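Glucose dehydrogenase (PDB 7CDY) belongs to the glucose/sorbosone dehydrogenase family of beta-propeller proteins and carries a bound calcium ion. Local coordinates at residues T29-L35 with Q59-V65. Numbering follows the deposited sequence.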
ATOM      1  N   THR A  29      11.681   4.531   0.770  1.00  8.63           N
ATOM      2  CA  THR A  29      11.571   5.187  -0.522  1.00  7.97           C
ATOM      3  C   THR A  29      11.191   6.650  -0.344  1.00  8.08           C
ATOM      4  O   THR A  29      10.382   7.002   0.520  1.00  8.86           O
ATOM      5  CB  THR A  29      10.539   4.507  -1.427  1.00  8.27           C
ATOM      6  OG1 THR A  29       9.243   4.593  -0.817  1.00  9.77           O
ATOM      7  CG2 THR A  29      10.911   3.046  -1.664  1.00  9.14           C
ATOM      8  N   GLU A  30      11.785   7.493  -1.181  1.00  9.22           N
ATOM      9  CA  GLU A  30      11.333   8.863  -1.381  1.00  9.78           C
ATOM     10  C   GLU A  30      10.636   8.877  -2.733  1.00  9.55           C
ATOM     11  O   GLU A  30      11.223   8.454  -3.744  1.00  9.96           O
ATOM     12  CB  GLU A  30      12.518   9.829  -1.389  1.00 10.16           C
ATOM     13  CG  GLU A  30      13.253   9.944  -0.054  1.00 13.01           C
ATOM     14  CD  GLU A  30      14.479  10.823  -0.171  1.00 12.50           C
ATOM     15  OE1 GLU A  30      14.394  12.022   0.192  1.00 15.82           O
ATOM     16  OE2 GLU A  30      15.511  10.350  -0.670  1.00 12.37           O
ATOM     17  N   ARG A  31       9.381   9.319  -2.746  1.00  8.73           N
ATOM     18  CA  ARG A  31       8.585   9.287  -3.972  1.00  9.62           C
ATOM     19  C   ARG A  31       9.275   9.889  -5.190  1.00 10.02           C
ATOM     20  O   ARG A  31       9.121   9.324  -6.286  1.00  9.67           O
ATOM     21  CB  ARG A  31       7.186   9.890  -3.737  1.00 10.95           C
ATOM     22  CG  ARG A  31       6.211   9.619  -4.874  1.00 11.41           C
ATOM     23  CD  ARG A  31       4.804  10.144  -4.568  1.00 14.88           C
ATOM     24  NE  ARG A  31       4.834  11.581  -4.303  1.00 15.91           N
ATOM     25  CZ  ARG A  31       3.914  12.253  -3.620  1.00 18.63           C
ATOM     26  NH1 ARG A  31       2.853  11.628  -3.123  1.00 21.32           N
ATOM     27  NH2 ARG A  31       4.052  13.560  -3.447  1.00 22.96           N
ATOM     28  N   PRO A  32      10.038  10.984  -5.097  1.00 10.50           N
ATOM     29  CA  PRO A  32      10.709  11.497  -6.302  1.00 10.43           C
ATOM     30  C   PRO A  32      11.617  10.496  -7.005  1.00 11.65           C
ATOM     31  O   PRO A  32      11.958  10.723  -8.175  1.00 13.90           O
ATOM     32  CB  PRO A  32      11.494  12.707  -5.781  1.00 13.86           C
ATOM     33  CG  PRO A  32      10.708  13.171  -4.632  1.00 15.63           C
ATOM     34  CD  PRO A  32      10.155  11.934  -3.977  1.00 11.20           C
ATOM     35  N   GLY A  33      12.044   9.420  -6.335  1.00 10.17           N
ATOM     36  CA  GLY A  33      12.726   8.339  -7.027  1.00 10.26           C
ATOM     37  C   GLY A  33      13.990   7.809  -6.383  1.00 11.91           C
ATOM     38  O   GLY A  33      14.850   7.279  -7.091  1.00 13.98           O
ATOM     39  N   ARG A  34      14.127   7.908  -5.064  1.00 10.36           N
ATOM     40  CA  ARG A  34      15.333   7.456  -4.380  1.00 11.30           C
ATOM     41  C   ARG A  34      15.008   6.411  -3.323  1.00  9.91           C
ATOM     42  O   ARG A  34      13.966   6.472  -2.662  1.00 10.32           O
ATOM     43  CB  ARG A  34      16.059   8.620  -3.704  1.00 11.40           C
ATOM     44  CG  ARG A  34      16.517   9.689  -4.676  1.00 14.05           C
ATOM     45  CD  ARG A  34      17.129  10.872  -3.941  1.00 14.53           C
ATOM     46  NE  ARG A  34      16.166  11.631  -3.144  1.00 13.73           N
ATOM     47  CZ  ARG A  34      15.420  12.626  -3.612  1.00 14.49           C
ATOM     48  NH1 ARG A  34      15.497  12.975  -4.884  1.00 14.92           N
ATOM     49  NH2 ARG A  34      14.581  13.266  -2.805  1.00 14.98           N
ATOM     50  N   LEU A  35      15.927   5.455  -3.165  1.00  9.15           N
ATOM     51  CA  LEU A  35      15.868   4.441  -2.122  1.00  9.11           C
ATOM     52  C   LEU A  35      17.024   4.681  -1.158  1.00  9.73           C
ATOM     53  O   LEU A  35      18.163   4.878  -1.590  1.00 11.01           O
ATOM     54  CB  LEU A  35      15.990   3.040  -2.729  1.00  9.41           C
ATOM     55  CG  LEU A  35      15.883   1.861  -1.755  1.00  8.81           C
ATOM     56  CD1 LEU A  35      14.466   1.736  -1.233  1.00 12.22           C
ATOM     57  CD2 LEU A  35      16.266   0.564  -2.445  1.00 11.10           C
ATOM     58  N   GLN A  59       0.811  11.960  -7.836  1.00 13.11           N
ATOM     59  CA  GLN A  59       0.931  10.943  -6.758  1.00 13.40           C
ATOM     60  C   GLN A  59       1.902   9.833  -7.181  1.00 12.30           C
ATOM     61  O   GLN A  59       2.068   8.912  -6.414  1.00 13.69           O
ATOM     62  CB  GLN A  59      -0.420  10.262  -6.467  1.00 22.67           C
ATOM     63  CG  GLN A  59      -1.688  11.115  -6.548  1.00 30.02           C
ATOM     64  CD  GLN A  59      -2.984  10.405  -6.182  1.00 38.88           C
ATOM     65  OE1 GLN A  59      -3.250   9.273  -6.559  1.00 40.64           O
ATOM     66  NE2 GLN A  59      -3.825  11.095  -5.430  1.00 36.31           N
ATOM     67  N   GLY A  60       2.505   9.901  -8.369  1.00 11.15           N
ATOM     68  CA  GLY A  60       3.369   8.827  -8.795  1.00 10.23           C
ATOM     69  C   GLY A  60       4.830   9.049  -8.461  1.00  9.75           C
ATOM     70  O   GLY A  60       5.283  10.158  -8.184  1.00 11.01           O
ATOM     71  N   GLY A  61       5.578   7.959  -8.511  1.00  9.15           N
ATOM     72  CA  GLY A  61       7.022   7.993  -8.376  1.00  9.37           C
ATOM     73  C   GLY A  61       7.511   6.641  -7.910  1.00  8.87           C
ATOM     74  O   GLY A  61       6.983   5.607  -8.337  1.00  9.67           O
ATOM     75  N   LEU A  62       8.502   6.627  -7.026  1.00  8.01           N
ATOM     76  CA  LEU A  62       8.931   5.385  -6.408  1.00  8.63           C
ATOM     77  C   LEU A  62       8.032   5.142  -5.208  1.00  8.60           C
ATOM     78  O   LEU A  62       7.883   6.029  -4.355  1.00 10.03           O
ATOM     79  CB  LEU A  62      10.398   5.465  -5.978  1.00 10.39           C
ATOM     80  CG  LEU A  62      10.965   4.199  -5.336  1.00  8.63           C
ATOM     81  CD1 LEU A  62      10.932   3.038  -6.324  1.00 11.02           C
ATOM     82  CD2 LEU A  62      12.393   4.454  -4.873  1.00 10.54           C
ATOM     83  N   LEU A  63       7.393   3.969  -5.175  1.00  8.23           N
ATOM     84  CA  LEU A  63       6.331   3.678  -4.220  1.00  8.64           C
ATOM     85  C   LEU A  63       6.793   2.656  -3.181  1.00  8.41           C
ATOM     86  O   LEU A  63       7.553   3.019  -2.279  1.00  9.82           O
ATOM     87  CB  LEU A  63       5.031   3.303  -4.943  1.00  9.30           C
ATOM     88  CG  LEU A  63       4.594   4.366  -5.970  1.00  8.56           C
ATOM     89  CD1 LEU A  63       3.435   3.869  -6.825  1.00 11.06           C
ATOM     90  CD2 LEU A  63       4.250   5.716  -5.326  1.00 10.37           C
ATOM     91  N   GLU A  64       6.356   1.397  -3.259  1.00  8.33           N
ATOM     92  CA  GLU A  64       6.634   0.440  -2.191  1.00  7.96           C
ATOM     93  C   GLU A  64       8.037  -0.143  -2.299  1.00  8.03           C
ATOM     94  O   GLU A  64       8.526  -0.421  -3.396  1.00  9.02           O
ATOM     95  CB  GLU A  64       5.626  -0.719  -2.235  1.00  8.81           C
ATOM     96  CG  GLU A  64       5.573  -1.578  -0.965  1.00  9.97           C
ATOM     97  CD  GLU A  64       4.604  -1.027   0.054  1.00 10.69           C
ATOM     98  OE1 GLU A  64       4.782   0.130   0.509  1.00 11.94           O
ATOM     99  OE2 GLU A  64       3.631  -1.734   0.399  1.00 12.03           O
ATOM    100  N   VAL A  65       8.652  -0.391  -1.143  1.00  8.68           N
ATOM    101  CA  VAL A  65       9.824  -1.254  -1.028  1.00  9.31           C
ATOM    102  C   VAL A  65       9.446  -2.436  -0.145  1.00  8.18           C
ATOM    103  O   VAL A  65       8.873  -2.258   0.935  1.00 10.34           O
ATOM    104  CB  VAL A  65      11.059  -0.498  -0.495  1.00  8.68           C
ATOM    105  CG1 VAL A  65      10.807   0.167   0.869  1.00 10.79           C
ATOM    106  CG2 VAL A  65      12.263  -1.434  -0.424  1.00 11.02           C
TER
HETATM  107  O   HOH W   1       1.552   9.046  -3.694  1.00 17.87           O
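Leu-62 lies across the face of the hairpin formed by 29-35. Its CB lies 3.8 Å from Gly-33 CA, and its CD2 sits 3.4 Å from Arg-34 O, with Thr-29 CG2 beside it at 3.8 Å. Two hydrogen bonds join the segments. Leu-62 N gives a bond of 2.9 Å to Arg-31 O, at 158° on the hydrogen. Thr-29 OG1 donates to Leu-63 O at 2.7 Å, close to the line of the C=O bond, and takes a weak hydrogen bond from Ser-16 N in strand 3-19. With chi1 at 62°, the Thr-29 hydroxyl faces this carbonyl while CG2 is left to meet Val-65 CB at 3.7 Å. Val-65 CG2 in turn touches Leu-35 CD1, the two side chains crossing at about a right angle.

The Arg-31 chain runs alongside 59-61, the loop that leads into strand 62-67. Its CG sits 3.5 Å from Gly-60 O, and one face of its guanidinium lies against Gln-59 CA. A water links Arg-31 NH1 to Gln-59 O. Gly-61 CA comes 3.2 Å from Arg-31 O, in a CA-H...O contact.

Further out, Gly-33 and Arg-34 both face Glu-30 in a classic beta bulge. Arg-34 NE bridges to Glu-30 OE2 across the hairpin, and Arg-36 also pairs with this carboxylate. Strand 76-84 backs Val-65. The contact packs the bulged hairpin of one antiparallel sheet against the first strand of the next, as between neighbouring blades of a beta-propeller.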